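Local coordinates for 7,8-dihydro-6-hydroxymethylpterin pyrophosphokinase-dihydropteroate synthase (Plasmodium falciparum, PDB 6JWS), which probably catalyses two successive steps of folate biosynthesis, pyrophosphorylation of 6-hydroxymethyl-7,8-dihydropterin by ATP and its condensation with 4-aminobenzoate to 7,8-dihydropteroate, at residues B[505-510]-B[526-531]; B[554-559]-B[572-577]; B[600-605]-B[680-685]. The protein carries 1 engineered substitution. One frame throughout, in Å; residues are numbered along the deposited sequence.

Contact 1 of 3, residues B[505-510]-B[526-531]; sequences SACTNN and VVLMHK. With PT1 (pteroic acid), chain I; ACT (acetate ion), chain M.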
loop_
_atom_site.group_PDB
_atom_site.type_symbol
_atom_site.label_atom_id
_atom_site.label_comp_id
_atom_site.label_asym_id
_atom_site.label_seq_id
_atom_site.Cartn_x
_atom_site.Cartn_y
_atom_site.Cartn_z
ATOM N N SER B 505 25.689 -7.546 -16.018
ATOM C CA SER B 505 26.606 -6.489 -16.438
ATOM C C SER B 505 25.916 -5.468 -17.352
ATOM O O SER B 505 26.560 -4.568 -17.886
ATOM C CB SER B 505 27.895 -7.054 -17.067
ATOM O OG SER B 505 27.699 -7.494 -18.419
ATOM N N ALA B 506 24.609 -5.628 -17.566
ATOM C CA ALA B 506 23.851 -4.872 -18.556
ATOM C C ALA B 506 24.525 -4.961 -19.932
ATOM O O ALA B 506 24.528 -3.999 -20.701
ATOM C CB ALA B 506 23.612 -3.443 -18.103
ATOM N N CYS B 507 25.090 -6.143 -20.225
ATOM C CA CYS B 507 25.672 -6.462 -21.519
ATOM C C CYS B 507 26.917 -5.607 -21.766
ATOM O O CYS B 507 27.231 -5.299 -22.908
ATOM C CB CYS B 507 24.667 -6.234 -22.642
ATOM S SG CYS B 507 23.158 -7.234 -22.512
ATOM N N THR B 508 27.604 -5.179 -20.700
ATOM C CA THR B 508 28.872 -4.498 -20.876
ATOM C C THR B 508 30.042 -5.479 -20.830
ATOM O O THR B 508 31.124 -5.101 -21.268
ATOM C CB THR B 508 29.114 -3.381 -19.845
ATOM O OG1 THR B 508 29.120 -3.955 -18.537
ATOM C CG2 THR B 508 28.106 -2.252 -19.918
ATOM N N ASN B 509 29.874 -6.679 -20.236
ATOM C CA ASN B 509 30.954 -7.664 -20.218
ATOM C C ASN B 509 31.303 -8.052 -21.656
ATOM O O ASN B 509 32.470 -8.176 -21.998
ATOM C CB ASN B 509 30.661 -8.951 -19.434
ATOM C CG ASN B 509 31.668 -10.067 -19.719
ATOM O OD1 ASN B 509 32.840 -9.973 -19.361
ATOM N ND2 ASN B 509 31.235 -11.160 -20.334
ATOM N N ASN B 510 30.278 -8.264 -22.481
ATOM C CA ASN B 510 30.493 -8.651 -23.861
ATOM C C ASN B 510 29.323 -8.146 -24.697
ATOM O O ASN B 510 28.342 -8.872 -24.872
ATOM C CB ASN B 510 30.666 -10.169 -24.021
ATOM C CG ASN B 510 31.083 -10.508 -25.438
ATOM O OD1 ASN B 510 30.982 -9.654 -26.318
ATOM N ND2 ASN B 510 31.563 -11.730 -25.670
ATOM N N VAL B 526 15.523 -9.322 -22.512
ATOM C CA VAL B 526 16.776 -9.155 -21.807
ATOM C C VAL B 526 16.543 -8.300 -20.569
ATOM O O VAL B 526 15.844 -7.283 -20.645
ATOM C CB VAL B 526 17.860 -8.553 -22.721
ATOM C CG1 VAL B 526 17.401 -7.289 -23.457
ATOM C CG2 VAL B 526 19.171 -8.337 -21.965
ATOM N N VAL B 527 17.155 -8.729 -19.452
ATOM C CA VAL B 527 17.205 -7.936 -18.244
ATOM C C VAL B 527 18.569 -7.234 -18.197
ATOM O O VAL B 527 19.606 -7.877 -18.324
ATOM C CB VAL B 527 16.946 -8.820 -17.005
ATOM C CG1 VAL B 527 16.863 -8.003 -15.711
ATOM C CG2 VAL B 527 15.690 -9.692 -17.169
ATOM N N LEU B 528 18.560 -5.902 -18.025
ATOM C CA LEU B 528 19.783 -5.154 -17.805
ATOM C C LEU B 528 19.850 -4.729 -16.344
ATOM O O LEU B 528 18.939 -4.061 -15.830
ATOM C CB LEU B 528 19.809 -3.918 -18.710
ATOM C CG LEU B 528 19.610 -4.169 -20.206
ATOM C CD1 LEU B 528 19.419 -2.833 -20.930
ATOM C CD2 LEU B 528 20.781 -4.971 -20.794
ATOM N N MET B 529 20.957 -5.080 -15.693
ATOM C CA MET B 529 21.097 -4.750 -14.285
ATOM C C MET B 529 22.286 -3.805 -14.082
ATOM O O MET B 529 23.289 -3.925 -14.780
ATOM C CB MET B 529 21.295 -6.024 -13.455
ATOM C CG MET B 529 21.039 -5.831 -11.978
ATOM S SD MET B 529 21.734 -7.189 -10.995
ATOM C CE MET B 529 23.433 -6.620 -10.871
ATOM N N HIS B 530 22.174 -2.900 -13.105
ATOM C CA HIS B 530 23.279 -2.065 -12.649
ATOM C C HIS B 530 24.083 -2.747 -11.539
ATOM O O HIS B 530 23.534 -3.174 -10.524
ATOM C CB HIS B 530 22.774 -0.732 -12.086
ATOM C CG HIS B 530 23.895 0.104 -11.561
ATOM N ND1 HIS B 530 24.313 0.040 -10.243
ATOM C CD2 HIS B 530 24.704 1.007 -12.173
ATOM C CE1 HIS B 530 25.328 0.858 -10.054
ATOM N NE2 HIS B 530 25.603 1.450 -11.229
ATOM N N LYS B 531 25.406 -2.803 -11.726
ATOM C CA LYS B 531 26.354 -3.129 -10.666
ATOM C C LYS B 531 27.642 -2.335 -10.912
ATOM O O LYS B 531 27.782 -1.668 -11.941
ATOM C CB LYS B 531 26.618 -4.640 -10.616
ATOM C CG LYS B 531 27.312 -5.238 -11.831
ATOM C CD LYS B 531 27.873 -6.663 -11.607
ATOM C CE LYS B 531 28.994 -7.083 -12.552
ATOM N NZ LYS B 531 29.850 -5.959 -13.047
HETATM C C2 PT1 I . 19.558 -9.562 -9.046
HETATM C C3 PT1 I . 20.412 -10.742 -8.913
HETATM C C5 PT1 I . 20.647 -11.517 -10.136
HETATM N N6 PT1 I . 20.967 -11.131 -7.740
HETATM C C7 PT1 I . 19.305 -9.961 -11.369
HETATM N N9 PT1 I . 20.076 -11.095 -11.300
HETATM C C10 PT1 I . 21.771 -12.227 -7.711
HETATM N N11 PT1 I . 18.755 -9.548 -12.568
HETATM C C12 PT1 I . 22.020 -12.946 -8.873
HETATM C C21 PT1 I . 23.576 -9.363 -0.860
HETATM O O22 PT1 I . 23.214 -10.041 0.140
HETATM O O1 PT1 I . 19.305 -8.804 -7.972
HETATM N N4 PT1 I . 19.043 -9.232 -10.250
HETATM N N8 PT1 I . 21.447 -12.593 -10.043
HETATM C C13 PT1 I . 22.415 -12.614 -6.407
HETATM N N14 PT1 I . 23.463 -11.607 -6.082
HETATM C C15 PT1 I . 23.507 -11.062 -4.844
HETATM C C16 PT1 I . 23.964 -9.738 -4.669
HETATM C C17 PT1 I . 23.092 -11.858 -3.727
HETATM C C18 PT1 I . 23.988 -9.189 -3.364
HETATM C C19 PT1 I . 23.139 -11.301 -2.425
HETATM C C20 PT1 I . 23.568 -9.961 -2.249
HETATM O O23 PT1 I . 23.939 -8.185 -0.705
HETATM C C ACT M . 27.339 4.501 -11.858
HETATM O O ACT M . 27.650 3.351 -11.426
HETATM O OXT ACT M . 27.829 5.566 -11.442
HETATM C CH3 ACT M . 26.241 4.619 -12.918
#

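Contact 2 of 3, residues B[554-559]-B[572-577]; sequences YLEQRL and ILFDIG. With PT1 (pteroic acid), chain I.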
loop_
_atom_site.group_PDB
_atom_site.type_symbol
_atom_site.label_atom_id
_atom_site.label_comp_id
_atom_site.label_asym_id
_atom_site.label_seq_id
_atom_site.Cartn_x
_atom_site.Cartn_y
_atom_site.Cartn_z
ATOM N N TYR B 554 22.145 5.333 -16.091
ATOM C CA TYR B 554 22.950 4.233 -16.602
ATOM C C TYR B 554 22.119 3.225 -17.409
ATOM O O TYR B 554 22.469 2.901 -18.539
ATOM C CB TYR B 554 23.705 3.571 -15.447
ATOM C CG TYR B 554 24.418 2.300 -15.820
ATOM C CD1 TYR B 554 23.755 1.078 -15.767
ATOM C CD2 TYR B 554 25.768 2.308 -16.203
ATOM C CE1 TYR B 554 24.399 -0.102 -16.108
ATOM C CE2 TYR B 554 26.438 1.126 -16.501
ATOM C CZ TYR B 554 25.753 -0.075 -16.447
ATOM O OH TYR B 554 26.366 -1.250 -16.781
ATOM N N LEU B 555 21.015 2.740 -16.839
ATOM C CA LEU B 555 20.114 1.781 -17.465
ATOM C C LEU B 555 19.500 2.333 -18.751
ATOM O O LEU B 555 19.393 1.605 -19.740
ATOM C CB LEU B 555 19.044 1.363 -16.436
ATOM C CG LEU B 555 19.623 0.561 -15.264
ATOM C CD1 LEU B 555 18.579 0.308 -14.172
ATOM C CD2 LEU B 555 20.211 -0.764 -15.760
ATOM N N GLU B 556 19.117 3.619 -18.740
ATOM C CA GLU B 556 18.560 4.275 -19.915
ATOM C C GLU B 556 19.608 4.368 -21.024
ATOM O O GLU B 556 19.292 4.131 -22.197
ATOM C CB GLU B 556 18.038 5.676 -19.568
ATOM C CG GLU B 556 16.743 5.635 -18.754
ATOM C CD GLU B 556 16.265 7.016 -18.304
ATOM O OE1 GLU B 556 17.095 7.811 -17.841
ATOM O OE2 GLU B 556 15.066 7.297 -18.409
ATOM N N GLN B 557 20.861 4.678 -20.658
ATOM C CA GLN B 557 21.926 4.668 -21.656
ATOM C C GLN B 557 22.073 3.265 -22.260
ATOM O O GLN B 557 22.184 3.125 -23.476
ATOM C CB GLN B 557 23.201 5.392 -21.166
ATOM C CG GLN B 557 23.076 6.926 -21.166
ATOM C CD GLN B 557 24.127 7.770 -20.449
ATOM O OE1 GLN B 557 23.795 8.678 -19.668
ATOM N NE2 GLN B 557 25.408 7.512 -20.711
ATOM N N ARG B 558 21.997 2.209 -21.433
ATOM C CA ARG B 558 22.125 0.851 -21.959
ATOM C C ARG B 558 20.971 0.503 -22.902
ATOM O O ARG B 558 21.179 -0.109 -23.959
ATOM C CB ARG B 558 22.175 -0.218 -20.858
ATOM C CG ARG B 558 23.388 -0.126 -19.954
ATOM C CD ARG B 558 24.618 -0.039 -20.832
ATOM N NE ARG B 558 24.981 -1.273 -21.497
ATOM C CZ ARG B 558 25.843 -1.350 -22.508
ATOM N NH1 ARG B 558 26.381 -0.254 -23.017
ATOM N NH2 ARG B 558 26.123 -2.525 -23.049
ATOM N N LEU B 559 19.751 0.847 -22.486
ATOM C CA LEU B 559 18.591 0.617 -23.336
ATOM C C LEU B 559 18.781 1.359 -24.660
ATOM O O LEU B 559 18.525 0.803 -25.715
ATOM C CB LEU B 559 17.306 1.042 -22.604
ATOM C CG LEU B 559 16.010 0.977 -23.418
ATOM C CD1 LEU B 559 14.801 0.643 -22.547
ATOM C CD2 LEU B 559 15.766 2.257 -24.229
ATOM N N ILE B 572 13.051 -5.009 -23.240
ATOM C CA ILE B 572 14.184 -4.689 -22.379
ATOM C C ILE B 572 13.652 -4.342 -20.995
ATOM O O ILE B 572 12.826 -3.448 -20.870
ATOM C CB ILE B 572 14.970 -3.500 -22.971
ATOM C CG1 ILE B 572 15.492 -3.841 -24.373
ATOM C CG2 ILE B 572 16.084 -3.051 -22.034
ATOM C CD1 ILE B 572 15.990 -2.657 -25.157
ATOM N N LEU B 573 14.145 -5.032 -19.962
ATOM C CA LEU B 573 13.703 -4.801 -18.598
ATOM C C LEU B 573 14.860 -4.227 -17.792
ATOM O O LEU B 573 16.022 -4.485 -18.123
ATOM C CB LEU B 573 13.216 -6.135 -18.044
ATOM C CG LEU B 573 12.089 -6.758 -18.874
ATOM C CD1 LEU B 573 12.569 -8.017 -19.565
ATOM C CD2 LEU B 573 10.905 -7.081 -17.988
ATOM N N PHE B 574 14.522 -3.407 -16.785
ATOM C CA PHE B 574 15.492 -2.711 -15.957
ATOM C C PHE B 574 15.573 -3.383 -14.598
ATOM O O PHE B 574 14.551 -3.814 -14.056
ATOM C CB PHE B 574 15.047 -1.276 -15.657
ATOM C CG PHE B 574 15.091 -0.315 -16.819
ATOM C CD1 PHE B 574 14.436 -0.597 -18.005
ATOM C CD2 PHE B 574 15.690 0.921 -16.697
ATOM C CE1 PHE B 574 14.474 0.313 -19.057
ATOM C CE2 PHE B 574 15.757 1.816 -17.752
ATOM C CZ PHE B 574 15.158 1.507 -18.938
ATOM N N ASP B 575 16.795 -3.396 -14.043
ATOM C CA ASP B 575 17.033 -3.926 -12.711
ATOM C C ASP B 575 18.071 -3.035 -12.026
ATOM O O ASP B 575 19.169 -2.847 -12.543
ATOM C CB ASP B 575 17.395 -5.419 -12.770
ATOM C CG ASP B 575 17.567 -6.067 -11.403
ATOM O OD1 ASP B 575 17.623 -5.329 -10.396
ATOM O OD2 ASP B 575 17.595 -7.319 -11.333
ATOM N N ILE B 576 17.731 -2.514 -10.845
ATOM C CA ILE B 576 18.539 -1.531 -10.127
ATOM C C ILE B 576 19.714 -2.210 -9.419
ATOM O O ILE B 576 20.608 -1.528 -8.923
ATOM C CB ILE B 576 17.653 -0.826 -9.094
ATOM C CG1 ILE B 576 16.818 -1.900 -8.392
ATOM C CG2 ILE B 576 16.762 0.189 -9.801
ATOM C CD1 ILE B 576 16.410 -1.542 -7.027
ATOM N N GLY B 577 19.659 -3.544 -9.306
ATOM C CA GLY B 577 20.725 -4.355 -8.736
ATOM C C GLY B 577 20.886 -4.181 -7.225
ATOM O O GLY B 577 21.954 -3.777 -6.753
HETATM C C2 PT1 I . 19.558 -9.562 -9.046
HETATM C C3 PT1 I . 20.412 -10.742 -8.913
HETATM C C5 PT1 I . 20.647 -11.517 -10.136
HETATM N N6 PT1 I . 20.967 -11.131 -7.740
HETATM C C7 PT1 I . 19.305 -9.961 -11.369
HETATM N N9 PT1 I . 20.076 -11.095 -11.300
HETATM C C10 PT1 I . 21.771 -12.227 -7.711
HETATM N N11 PT1 I . 18.755 -9.548 -12.568
HETATM C C12 PT1 I . 22.020 -12.946 -8.873
HETATM C C21 PT1 I . 23.576 -9.363 -0.860
HETATM O O22 PT1 I . 23.214 -10.041 0.140
HETATM O O1 PT1 I . 19.305 -8.804 -7.972
HETATM N N4 PT1 I . 19.043 -9.232 -10.250
HETATM N N8 PT1 I . 21.447 -12.593 -10.043
HETATM C C13 PT1 I . 22.415 -12.614 -6.407
HETATM N N14 PT1 I . 23.463 -11.607 -6.082
HETATM C C15 PT1 I . 23.507 -11.062 -4.844
HETATM C C16 PT1 I . 23.964 -9.738 -4.669
HETATM C C17 PT1 I . 23.092 -11.858 -3.727
HETATM C C18 PT1 I . 23.988 -9.189 -3.364
HETATM C C19 PT1 I . 23.139 -11.301 -2.425
HETATM C C20 PT1 I . 23.568 -9.961 -2.249
HETATM O O23 PT1 I . 23.939 -8.185 -0.705
#

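Contact 3 of 3, residues B[600-605]-B[680-685]; sequences YPLFIG and KKVDLI. With PT1 (pteroic acid), chain I.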
loop_
_atom_site.group_PDB
_atom_site.type_symbol
_atom_site.label_atom_id
_atom_site.label_comp_id
_atom_site.label_asym_id
_atom_site.label_seq_id
_atom_site.Cartn_x
_atom_site.Cartn_y
_atom_site.Cartn_z
ATOM N N TYR B 600 8.760 2.012 -17.012
ATOM C CA TYR B 600 9.651 0.990 -17.542
ATOM C C TYR B 600 9.295 -0.385 -17.000
ATOM O O TYR B 600 8.864 -0.499 -15.859
ATOM C CB TYR B 600 11.095 1.282 -17.127
ATOM C CG TYR B 600 11.694 2.525 -17.734
ATOM C CD1 TYR B 600 11.952 2.610 -19.087
ATOM C CD2 TYR B 600 12.103 3.583 -16.942
ATOM C CE1 TYR B 600 12.543 3.740 -19.631
ATOM C CE2 TYR B 600 12.695 4.716 -17.469
ATOM C CZ TYR B 600 12.895 4.806 -18.824
ATOM O OH TYR B 600 13.474 5.923 -19.362
ATOM N N PRO B 601 9.554 -1.477 -17.755
ATOM C CA PRO B 601 9.397 -2.822 -17.208
ATOM C C PRO B 601 10.501 -2.982 -16.168
ATOM O O PRO B 601 11.667 -2.711 -16.451
ATOM C CB PRO B 601 9.621 -3.750 -18.414
ATOM C CG PRO B 601 9.552 -2.840 -19.646
ATOM C CD PRO B 601 10.026 -1.482 -19.154
ATOM N N LEU B 602 10.103 -3.333 -14.945
ATOM C CA LEU B 602 11.015 -3.346 -13.821
ATOM C C LEU B 602 11.080 -4.762 -13.238
ATOM O O LEU B 602 10.054 -5.370 -12.917
ATOM C CB LEU B 602 10.523 -2.332 -12.783
ATOM C CG LEU B 602 11.355 -2.249 -11.497
ATOM C CD1 LEU B 602 12.762 -1.687 -11.753
ATOM C CD2 LEU B 602 10.637 -1.404 -10.444
ATOM N N PHE B 603 12.318 -5.240 -13.073
ATOM C CA PHE B 603 12.693 -6.549 -12.573
ATOM C C PHE B 603 13.608 -6.301 -11.366
ATOM O O PHE B 603 14.600 -5.598 -11.504
ATOM C CB PHE B 603 13.433 -7.258 -13.722
ATOM C CG PHE B 603 13.958 -8.648 -13.440
ATOM C CD1 PHE B 603 14.934 -8.859 -12.473
ATOM C CD2 PHE B 603 13.504 -9.744 -14.173
ATOM C CE1 PHE B 603 15.416 -10.140 -12.211
ATOM C CE2 PHE B 603 13.975 -11.019 -13.899
ATOM C CZ PHE B 603 14.935 -11.216 -12.925
ATOM N N ILE B 604 13.282 -6.818 -10.168
ATOM C CA ILE B 604 14.170 -6.614 -9.023
ATOM C C ILE B 604 14.436 -7.932 -8.309
ATOM O O ILE B 604 13.599 -8.831 -8.357
ATOM C CB ILE B 604 13.628 -5.574 -8.014
ATOM C CG1 ILE B 604 12.416 -6.101 -7.236
ATOM C CG2 ILE B 604 13.334 -4.221 -8.673
ATOM C CD1 ILE B 604 11.918 -5.154 -6.146
ATOM N N GLY B 605 15.582 -7.995 -7.605
ATOM C CA GLY B 605 15.948 -9.124 -6.777
ATOM C C GLY B 605 16.418 -8.694 -5.384
ATOM O O GLY B 605 17.539 -8.203 -5.212
ATOM N N LYS B 680 3.696 -1.177 -5.567
ATOM C CA LYS B 680 4.452 -0.283 -6.436
ATOM C C LYS B 680 4.381 -0.761 -7.885
ATOM O O LYS B 680 4.927 -0.105 -8.763
ATOM C CB LYS B 680 5.908 -0.166 -5.958
ATOM C CG LYS B 680 6.094 0.691 -4.712
ATOM C CD LYS B 680 5.497 2.078 -4.870
ATOM C CE LYS B 680 5.625 3.005 -3.678
ATOM N NZ LYS B 680 5.585 4.439 -4.110
ATOM N N LYS B 681 3.764 -1.929 -8.104
ATOM C CA LYS B 681 3.489 -2.475 -9.428
ATOM C C LYS B 681 4.767 -2.908 -10.145
ATOM O O LYS B 681 4.811 -2.894 -11.373
ATOM C CB LYS B 681 2.634 -1.516 -10.255
ATOM C CG LYS B 681 1.307 -1.152 -9.593
ATOM C CD LYS B 681 0.432 -0.228 -10.399
ATOM C CE LYS B 681 -1.027 -0.349 -9.995
ATOM N NZ LYS B 681 -1.718 0.941 -10.204
ATOM N N VAL B 682 5.776 -3.329 -9.370
ATOM C CA VAL B 682 6.972 -3.949 -9.908
ATOM C C VAL B 682 6.547 -5.116 -10.806
ATOM O O VAL B 682 5.707 -5.922 -10.431
ATOM C CB VAL B 682 7.886 -4.427 -8.764
ATOM C CG1 VAL B 682 9.124 -5.119 -9.305
ATOM C CG2 VAL B 682 8.254 -3.281 -7.844
ATOM N N ASP B 683 7.129 -5.199 -11.998
ATOM C CA ASP B 683 6.715 -6.170 -13.000
ATOM C C ASP B 683 7.216 -7.585 -12.702
ATOM O O ASP B 683 6.502 -8.549 -12.966
ATOM C CB ASP B 683 7.126 -5.678 -14.382
ATOM C CG ASP B 683 6.541 -4.302 -14.673
ATOM O OD1 ASP B 683 5.316 -4.235 -14.967
ATOM O OD2 ASP B 683 7.296 -3.314 -14.591
ATOM N N LEU B 684 8.446 -7.738 -12.204
ATOM C CA LEU B 684 8.954 -9.072 -11.888
ATOM C C LEU B 684 9.782 -8.996 -10.615
ATOM O O LEU B 684 10.533 -8.030 -10.429
ATOM C CB LEU B 684 9.811 -9.652 -13.021
ATOM C CG LEU B 684 9.105 -9.846 -14.370
ATOM C CD1 LEU B 684 9.329 -8.625 -15.261
ATOM C CD2 LEU B 684 9.598 -11.091 -15.098
ATOM N N ILE B 685 9.638 -10.029 -9.772
ATOM C CA ILE B 685 10.457 -10.150 -8.582
ATOM C C ILE B 685 11.122 -11.530 -8.600
ATOM O O ILE B 685 10.496 -12.554 -8.941
ATOM C CB ILE B 685 9.639 -9.864 -7.296
ATOM C CG1 ILE B 685 8.431 -10.804 -7.164
ATOM C CG2 ILE B 685 9.187 -8.400 -7.249
ATOM C CD1 ILE B 685 7.692 -10.721 -5.825
HETATM C C2 PT1 I . 19.558 -9.562 -9.046
HETATM C C3 PT1 I . 20.412 -10.742 -8.913
HETATM C C5 PT1 I . 20.647 -11.517 -10.136
HETATM N N6 PT1 I . 20.967 -11.131 -7.740
HETATM C C7 PT1 I . 19.305 -9.961 -11.369
HETATM N N9 PT1 I . 20.076 -11.095 -11.300
HETATM C C10 PT1 I . 21.771 -12.227 -7.711
HETATM N N11 PT1 I . 18.755 -9.548 -12.568
HETATM C C12 PT1 I . 22.020 -12.946 -8.873
HETATM C C21 PT1 I . 23.576 -9.363 -0.860
HETATM O O22 PT1 I . 23.214 -10.041 0.140
HETATM O O1 PT1 I . 19.305 -8.804 -7.972
HETATM N N4 PT1 I . 19.043 -9.232 -10.250
HETATM N N8 PT1 I . 21.447 -12.593 -10.043
HETATM C C13 PT1 I . 22.415 -12.614 -6.407
HETATM N N14 PT1 I . 23.463 -11.607 -6.082
HETATM C C15 PT1 I . 23.507 -11.062 -4.844
HETATM C C16 PT1 I . 23.964 -9.738 -4.669
HETATM C C17 PT1 I . 23.092 -11.858 -3.727
HETATM C C18 PT1 I . 23.988 -9.189 -3.364
HETATM C C19 PT1 I . 23.139 -11.301 -2.425
HETATM C C20 PT1 I . 23.568 -9.961 -2.249
HETATM O O23 PT1 I . 23.939 -8.185 -0.705
#

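Contact 1 of 3, residues B[505-510]-B[526-531]
A type I' beta turn running from Ser505 to Thr508, just beyond strand 500-503, packs against the last residues of the neighbouring strand 525-529. Its central residues, Ala506 and Cys507, both have positive phi, as a type I' turn requires. The turn lies close to the strand: the CA atoms of Ala506 and Leu528 are 4.1 Å apart. So short a gap suits alanine, whose CB meets the carbonyl Met529 O at 3.4 Å and also touches Leu528 CB. Leu528 CG stands anti to the carbonyl carbon (chi1 -54°), which with chi2 brings the CD2 branch to the turn, 3.8 Å from Ala506 CA and 3.7 Å from Cys507 SG. Val526 CG2 gives the thiol further apolar company.

In the TIM barrel of dihydropteroate synthase the substrates sit over the C-terminal ends of the strands, and this strand sends two residues to them. Met529 CG, anti to the backbone N (chi1 -163°), and a second extended torsion carry SD to 3.5 Å from N4 of the bound pteroic acid; the bend at chi3 only turns CE. Val527 CG1 lies farther off, near the N11 amino group.

Polar atoms of the turn brace it from within, with help from Asp503. Ser505 O takes two donors, Thr508 N and Thr508 OG1, the latter at 2.7 Å, in the carbonyl plane and on a lone pair. Ser505 OG accepts from Asn509 N at 2.9 Å in a fairly straight bond (160°) and is also hydrogen-bonded to Asp503 OD1, which Cys507 N reaches as well. Beyond the strand, His530 NE2 donates in its ring plane to an oxygen of an acetate ion, probably from the crystallisation liquor, while ND1 is hydrogen-bonded to Lys582.

Contact 2 of 3, residues B[554-559]-B[572-577]
Ile572 opens strand 572-575 with its side chain turned to the helix: its CG2 meets Leu559 CD1 at 3.9 Å, and its CD1 tip reaches Leu559 CG, the two chains crossing obliquely. Leu573 faces the other way, and the next contact belongs to Phe574, whose ring fits between two leucines one helical turn apart. Leu555 CB comes obliquely onto CD2 of the Phe574 ring at 3.4 Å, whereas Leu559 CD1 arrives at the ring edge, 3.5 Å from Phe574 CE1. A large flat side chain suits this place, since Tyr600 stacks on it too, and the Tyr600 hydroxyl is hydrogen-bonded to Glu556 OE2. Helix 547-564 and this strand form an alpha/beta unit of the TIM barrel, the helix on the outside and nearly antiparallel to the strand (161°), with the axes of the short segments 9.4 Å apart.

At Asp575 the chain turns its side chain away from the helix toward the barrel's ligand, while Leu555 CD1 lies 3.6 Å from Asp575 O. Asp575 CG is anti to the backbone N (chi1 -176°), which presents OD2 to the pterin: N11 of pteroic acid donates to Asp575 OD2 at 2.8 Å through a bent bond (137°), and N4 lies 2.6 Å from the same oxygen. Beyond Ile576, Gly577 N donates to Asp575 OD1 at 2.9 Å from above the carboxylate plane. This Asx turn, with the ligand bond on OD2, helps fix the carboxylate's rotation, and Gly577, having no CB, readily takes up its positive phi.

Contact 3 of 3, residues B[600-605]-B[680-685]
Asp683 can be followed outward from its backbone. Its CB lies 3.3 Å from the carbonyl Leu602 O, and CG, anti to the carbonyl carbon (chi1 -57°), comes near Leu602 N. OD2 then accepts from Leu602 N at 2.8 Å through its anti lone pair, the N-H pointing fairly straight at it (156°). The same oxygen forms a salt bridge with Lys386, whose positive charge would be expected to keep the buried carboxylate ionised; OD1 is hydrogen-bonded outside the two segments. An aspartate is well matched here: its short chain reaches the backbone N-H of Leu602, next to the bridged pair Phe603 and Leu684.

From there the backbones take over. Leu684 N donates to Leu602 O at 2.9 Å, with a weak second bond from Asp683 N to that oxygen, and Ile604 N donates to Leu684 O at 3.0 Å (160°). Phe603 thus bridges Leu684, and Ile604 bridges Ile685, in parallel. Strands 603-604 and 684-687 are the last two of the TIM barrel, and helix 657-680 lies along the chain between them; it ends in a Schellman motif at Lys681, where positive phi turns the chain toward the strand.

Phe603 and Leu684 share the interior face, Phe603 CD2 touching Leu684 CB at 3.9 Å. Across the ring from CD2, CE1 of Phe603 lies 3.4 Å from N11 of pteroic acid. On the outer face the beta-branched side chains lie against helix 657-680: Ile604 CG1 touches Ile685 CG2 at 4.0 Å, side by side, and crosses Val682 CG1 at about a right angle. Gly605 suits its place beside the ligand, because a CB there would collide with O1 of pteroic acid.

All three contacts belong to the TIM-barrel domain and touch the pteroic acid. Their meeting residues are buried nearly throughout, but the turn of contact 1 runs on into exposed Thr508 and Asn509. Contacts 1 and 2 share a border: strands 525-529 and 572-575 are hydrogen-bonded neighbours, and Arg558, on the helix of contact 2, binds Ala506 O in contact 1. Contact 3 adjoins contact 2, where Phe603 N bonds to Phe574 O, and meets contact 1 by packing of Phe603 against Val527. Contact 1, a turn on a strand end, is largely apolar across its interface; contact 2 is helix-on-strand packing through leucine and phenylalanine; contact 3 is strand pairing, carried by backbone bonds and a buried carboxylate.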